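Local atomic coordinates of 2-methyl-3-hydroxypyridine-5-carboxylic acid oxygenase (PDB entry 3ALJ), a protein that probably catalyses the FAD-dependent oxygenation of 2-methyl-3-hydroxypyridine-5-carboxylic acid. Residues K274-L285 and E322-R333. Numbering follows the deposited sequence.
Sequences KLDSWTRGKVAL and EDALVAWETRIR
Arg-333 reaches from the helix to the end of strand 267-275 and grips one backbone oxygen end-on with two nitrogens: NH2 lies 2.9 Å from Leu-275 O and NH1 3.0 Å from Leu-275 O, with the acceptor in the guanidinium plane. CG stands anti to the backbone N (chi1 168°) and the chain runs extended to NE, which lays its methylenes across one face of the Trp-278 ring; CB sits 3.8 Å from the centroid of the six-membered ring, a CH-pi contact, and the guanidinium follows nearly parallel over NE1. NH1 also forms a salt bridge to Glu-329 OE2 (3.0 Å), while NE pairs with Asp-337 one turn further along the helix. With an alanine here, Leu-275 O would probably lose both donors and Glu-329 OE2 its charged mate, and part of that indole face would be bared.

Glu-329 divides its carboxylate: with OE2 taken by the arginine, OE1 accepts the backbone N of Trp-278 at 2.8 Å, met from above the carboxylate plane, and a water that also hydrogen-bonds Thr-279 OG1. A second water donates to both Gly-281 O and Glu-322 O. Beyond it, Lys-282 NZ closes a salt bridge to Glu-322 OE2 (2.9 Å), on the syn side but tilted out of the carboxylate plane.

Alongside these polar links run apolar contacts. Leu-325 CD2 reaches Ala-284 CB, and Trp-328 brings its CH2 corner to 3.7 Å from Trp-278 CE3, the two ring planes oblique at 53°; Trp-328 NE1 donates to Asn-307 O of helix 300-314. The type II' turn from Arg-280 to Val-283 joins strands 279-280 and 283-285 into a beta-hairpin, and helix 321-349 packs along it at the margin of the mixed sheet in the FAD-binding domain, a Rossmann-like alpha/beta fold.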
loop_
_atom_site.group_PDB
_atom_site.type_symbol
_atom_site.label_atom_id
_atom_site.label_comp_id
_atom_site.label_asym_id
_atom_site.label_seq_id
_atom_site.Cartn_x
_atom_site.Cartn_y
_atom_site.Cartn_z
ATOM N N LYS A 274 2.830 -14.265 -5.411
ATOM C CA LYS A 274 2.946 -15.147 -4.240
ATOM C C LYS A 274 4.171 -16.065 -4.496
ATOM O O LYS A 274 4.270 -16.553 -5.648
ATOM C CB LYS A 274 1.704 -16.045 -3.965
ATOM C CG LYS A 274 1.838 -16.774 -2.567
ATOM C CD LYS A 274 0.472 -17.403 -2.298
ATOM C CE LYS A 274 0.622 -18.117 -0.968
ATOM N NZ LYS A 274 -0.822 -18.673 -0.660
ATOM N N LEU A 275 5.046 -16.187 -3.478
ATOM C CA LEU A 275 6.342 -16.873 -3.686
ATOM C C LEU A 275 6.515 -18.092 -2.765
ATOM O O LEU A 275 5.987 -18.093 -1.693
ATOM C CB LEU A 275 7.507 -15.940 -3.349
ATOM C CG LEU A 275 7.678 -14.634 -4.125
ATOM C CD1 LEU A 275 9.014 -13.894 -3.795
ATOM C CD2 LEU A 275 7.210 -14.469 -5.456
ATOM N N ASP A 276 7.355 -19.024 -3.222
ATOM C CA ASP A 276 7.762 -20.235 -2.430
ATOM C C ASP A 276 8.371 -19.748 -1.076
ATOM O O ASP A 276 8.157 -20.306 0.024
ATOM C CB ASP A 276 8.726 -21.119 -3.271
ATOM C CG ASP A 276 9.157 -22.385 -2.534
ATOM O OD1 ASP A 276 10.382 -22.521 -2.275
ATOM O OD2 ASP A 276 8.257 -23.201 -2.272
ATOM N N SER A 277 9.231 -18.739 -1.201
ATOM C CA SER A 277 9.940 -18.186 -0.065
ATOM C C SER A 277 10.286 -16.761 -0.286
ATOM O O SER A 277 10.174 -16.311 -1.448
ATOM C CB SER A 277 11.204 -19.045 0.279
ATOM O OG SER A 277 12.157 -18.779 -0.743
ATOM N N TRP A 278 10.697 -16.078 0.766
ATOM C CA TRP A 278 11.019 -14.600 0.667
ATOM C C TRP A 278 12.460 -14.292 0.850
ATOM O O TRP A 278 12.869 -13.150 0.826
ATOM C CB TRP A 278 10.225 -13.828 1.755
ATOM C CG TRP A 278 8.741 -13.846 1.554
ATOM C CD1 TRP A 278 7.991 -14.369 0.504
ATOM C CD2 TRP A 278 7.800 -13.290 2.458
ATOM N NE1 TRP A 278 6.607 -14.154 0.722
ATOM C CE2 TRP A 278 6.509 -13.483 1.919
ATOM C CE3 TRP A 278 7.926 -12.608 3.656
ATOM C CZ2 TRP A 278 5.358 -12.976 2.556
ATOM C CZ3 TRP A 278 6.794 -12.151 4.317
ATOM C CH2 TRP A 278 5.541 -12.323 3.759
ATOM N N THR A 279 13.307 -15.348 0.982
ATOM C CA THR A 279 14.726 -15.115 1.379
ATOM C C THR A 279 15.625 -16.043 0.579
ATOM O O THR A 279 15.207 -17.127 0.128
ATOM C CB THR A 279 14.965 -15.452 2.870
ATOM O OG1 THR A 279 14.747 -16.859 3.084
ATOM C CG2 THR A 279 13.993 -14.621 3.746
ATOM N N ARG A 280 16.844 -15.558 0.415
ATOM C CA ARG A 280 17.888 -16.466 -0.147
ATOM C C ARG A 280 19.206 -15.909 0.340
ATOM O O ARG A 280 19.625 -14.857 -0.047
ATOM C CB ARG A 280 17.761 -16.570 -1.674
ATOM C CG ARG A 280 18.547 -17.775 -2.212
ATOM C CD ARG A 280 17.621 -18.964 -2.145
ATOM N NE ARG A 280 16.344 -18.733 -2.812
ATOM C CZ ARG A 280 16.114 -18.908 -4.102
ATOM N NH1 ARG A 280 14.864 -18.722 -4.541
ATOM N NH2 ARG A 280 17.060 -19.291 -4.942
ATOM N N GLY A 281 19.867 -16.670 1.219
ATOM C CA GLY A 281 21.094 -16.133 1.759
ATOM C C GLY A 281 20.894 -14.794 2.473
ATOM O O GLY A 281 20.136 -14.738 3.497
ATOM N N LYS A 282 21.630 -13.780 2.057
ATOM C CA LYS A 282 21.558 -12.460 2.665
ATOM C C LYS A 282 20.510 -11.551 1.951
ATOM O O LYS A 282 20.502 -10.395 2.287
ATOM C CB LYS A 282 22.894 -11.765 2.651
ATOM C CG LYS A 282 24.004 -12.547 3.510
ATOM C CD LYS A 282 25.400 -11.887 3.186
ATOM C CE LYS A 282 26.659 -12.782 3.435
ATOM N NZ LYS A 282 26.544 -13.113 4.823
ATOM N N VAL A 283 19.705 -12.144 1.076
ATOM C CA VAL A 283 18.660 -11.347 0.343
ATOM C C VAL A 283 17.299 -11.619 0.969
ATOM O O VAL A 283 16.857 -12.741 1.136
ATOM C CB VAL A 283 18.627 -11.818 -1.113
ATOM C CG1 VAL A 283 17.448 -11.119 -1.849
ATOM C CG2 VAL A 283 19.993 -11.428 -1.825
ATOM N N ALA A 284 16.565 -10.505 1.277
ATOM C CA ALA A 284 15.140 -10.599 1.719
ATOM C C ALA A 284 14.320 -9.810 0.763
ATOM O O ALA A 284 14.648 -8.638 0.418
ATOM C CB ALA A 284 14.989 -10.000 3.052
ATOM N N LEU A 285 13.232 -10.438 0.356
ATOM C CA LEU A 285 12.210 -9.770 -0.543
ATOM C C LEU A 285 11.095 -9.220 0.354
ATOM O O LEU A 285 10.529 -9.967 1.157
ATOM C CB LEU A 285 11.606 -10.793 -1.495
ATOM C CG LEU A 285 12.717 -11.464 -2.367
ATOM C CD1 LEU A 285 11.994 -12.440 -3.309
ATOM C CD2 LEU A 285 13.556 -10.458 -3.183
ATOM N N GLU A 322 21.695 -14.544 7.637
ATOM C CA GLU A 322 20.926 -15.645 6.975
ATOM C C GLU A 322 19.901 -16.281 7.869
ATOM O O GLU A 322 18.758 -16.526 7.478
ATOM C CB GLU A 322 21.929 -16.693 6.376
ATOM C CG GLU A 322 22.807 -16.157 5.285
ATOM C CD GLU A 322 24.152 -15.583 5.743
ATOM O OE1 GLU A 322 24.393 -15.057 6.873
ATOM O OE2 GLU A 322 25.052 -15.576 4.824
ATOM N N ASP A 323 20.306 -16.538 9.118
ATOM C CA ASP A 323 19.385 -17.117 10.024
ATOM C C ASP A 323 18.275 -16.138 10.450
ATOM O O ASP A 323 17.144 -16.567 10.668
ATOM C CB ASP A 323 20.121 -17.602 11.303
ATOM C CG ASP A 323 20.963 -18.834 11.073
ATOM O OD1 ASP A 323 20.828 -19.504 10.033
ATOM O OD2 ASP A 323 21.708 -19.116 12.032
ATOM N N ALA A 324 18.633 -14.873 10.647
ATOM C CA ALA A 324 17.590 -13.851 10.962
ATOM C C ALA A 324 16.540 -13.758 9.892
ATOM O O ALA A 324 15.337 -13.614 10.235
ATOM C CB ALA A 324 18.167 -12.510 11.215
ATOM N N LEU A 325 16.969 -13.873 8.662
ATOM C CA LEU A 325 15.967 -13.842 7.559
ATOM C C LEU A 325 15.010 -14.987 7.533
ATOM O O LEU A 325 13.801 -14.822 7.282
ATOM C CB LEU A 325 16.657 -13.740 6.161
ATOM C CG LEU A 325 17.020 -12.260 5.793
ATOM C CD1 LEU A 325 17.515 -11.287 6.797
ATOM C CD2 LEU A 325 17.921 -12.202 4.470
ATOM N N VAL A 326 15.508 -16.228 7.789
ATOM C CA VAL A 326 14.661 -17.343 7.873
ATOM C C VAL A 326 13.708 -17.170 9.105
ATOM O O VAL A 326 12.497 -17.458 8.989
ATOM C CB VAL A 326 15.571 -18.601 7.972
ATOM C CG1 VAL A 326 14.737 -19.892 8.390
ATOM C CG2 VAL A 326 16.165 -18.905 6.617
ATOM N N ALA A 327 14.231 -16.685 10.239
ATOM C CA ALA A 327 13.321 -16.585 11.395
ATOM C C ALA A 327 12.226 -15.544 11.071
ATOM O O ALA A 327 11.093 -15.700 11.512
ATOM C CB ALA A 327 14.115 -16.143 12.604
ATOM N N TRP A 328 12.648 -14.493 10.368
ATOM C CA TRP A 328 11.666 -13.405 10.045
ATOM C C TRP A 328 10.532 -13.910 9.191
ATOM O O TRP A 328 9.342 -13.693 9.526
ATOM C CB TRP A 328 12.417 -12.367 9.262
ATOM C CG TRP A 328 11.575 -11.372 8.471
ATOM C CD1 TRP A 328 10.786 -10.333 8.984
ATOM C CD2 TRP A 328 11.518 -11.294 7.023
ATOM N NE1 TRP A 328 10.190 -9.644 7.905
ATOM C CE2 TRP A 328 10.628 -10.246 6.733
ATOM C CE3 TRP A 328 12.088 -12.046 5.957
ATOM C CZ2 TRP A 328 10.414 -9.803 5.431
ATOM C CZ3 TRP A 328 11.800 -11.655 4.654
ATOM C CH2 TRP A 328 10.907 -10.598 4.425
ATOM N N GLU A 329 10.828 -14.566 8.073
ATOM C CA GLU A 329 9.745 -15.126 7.279
ATOM C C GLU A 329 8.827 -16.072 8.063
ATOM O O GLU A 329 7.596 -16.034 7.994
ATOM C CB GLU A 329 10.250 -15.758 5.945
ATOM C CG GLU A 329 9.156 -16.291 5.063
ATOM C CD GLU A 329 9.656 -16.948 3.762
ATOM O OE1 GLU A 329 10.819 -16.851 3.433
ATOM O OE2 GLU A 329 8.797 -17.644 3.198
ATOM N N THR A 330 9.495 -16.968 8.786
ATOM C CA THR A 330 8.707 -17.927 9.576
ATOM C C THR A 330 7.734 -17.199 10.545
ATOM O O THR A 330 6.594 -17.638 10.728
ATOM C CB THR A 330 9.709 -18.817 10.408
ATOM O OG1 THR A 330 10.387 -19.616 9.441
ATOM C CG2 THR A 330 8.899 -19.805 11.346
ATOM N N ARG A 331 8.215 -16.131 11.196
ATOM C CA ARG A 331 7.412 -15.420 12.203
ATOM C C ARG A 331 6.247 -14.629 11.600
ATOM O O ARG A 331 5.158 -14.616 12.074
ATOM C CB ARG A 331 8.360 -14.435 12.938
ATOM C CG ARG A 331 7.655 -13.641 14.023
ATOM C CD ARG A 331 8.647 -12.947 14.848
ATOM N NE ARG A 331 9.371 -11.827 14.211
ATOM C CZ ARG A 331 8.970 -10.536 14.274
ATOM N NH1 ARG A 331 7.797 -10.252 14.850
ATOM N NH2 ARG A 331 9.715 -9.506 13.728
ATOM N N ILE A 332 6.582 -13.930 10.482
ATOM C CA ILE A 332 5.642 -12.894 10.031
ATOM C C ILE A 332 4.837 -13.294 8.805
ATOM O O ILE A 332 3.744 -12.736 8.527
ATOM C CB ILE A 332 6.508 -11.539 9.755
ATOM C CG1 ILE A 332 5.651 -10.419 10.097
ATOM C CG2 ILE A 332 7.125 -11.445 8.268
ATOM C CD1 ILE A 332 5.518 -10.270 11.723
ATOM N N ARG A 333 5.323 -14.239 7.971
ATOM C CA ARG A 333 4.643 -14.500 6.715
ATOM C C ARG A 333 3.220 -14.972 6.870
ATOM O O ARG A 333 2.380 -14.592 6.073
ATOM C CB ARG A 333 5.480 -15.333 5.751
ATOM C CG ARG A 333 4.717 -15.846 4.604
ATOM C CD ARG A 333 5.537 -16.733 3.684
ATOM N NE ARG A 333 4.753 -16.920 2.596
ATOM C CZ ARG A 333 5.146 -17.323 1.444
ATOM N NH1 ARG A 333 6.434 -17.665 1.286
ATOM N NH2 ARG A 333 4.249 -17.450 0.498
HETATM O O HOH W 1 12.855 -18.082 4.540
HETATM O O HOH W 2 18.459 -16.557 4.601
#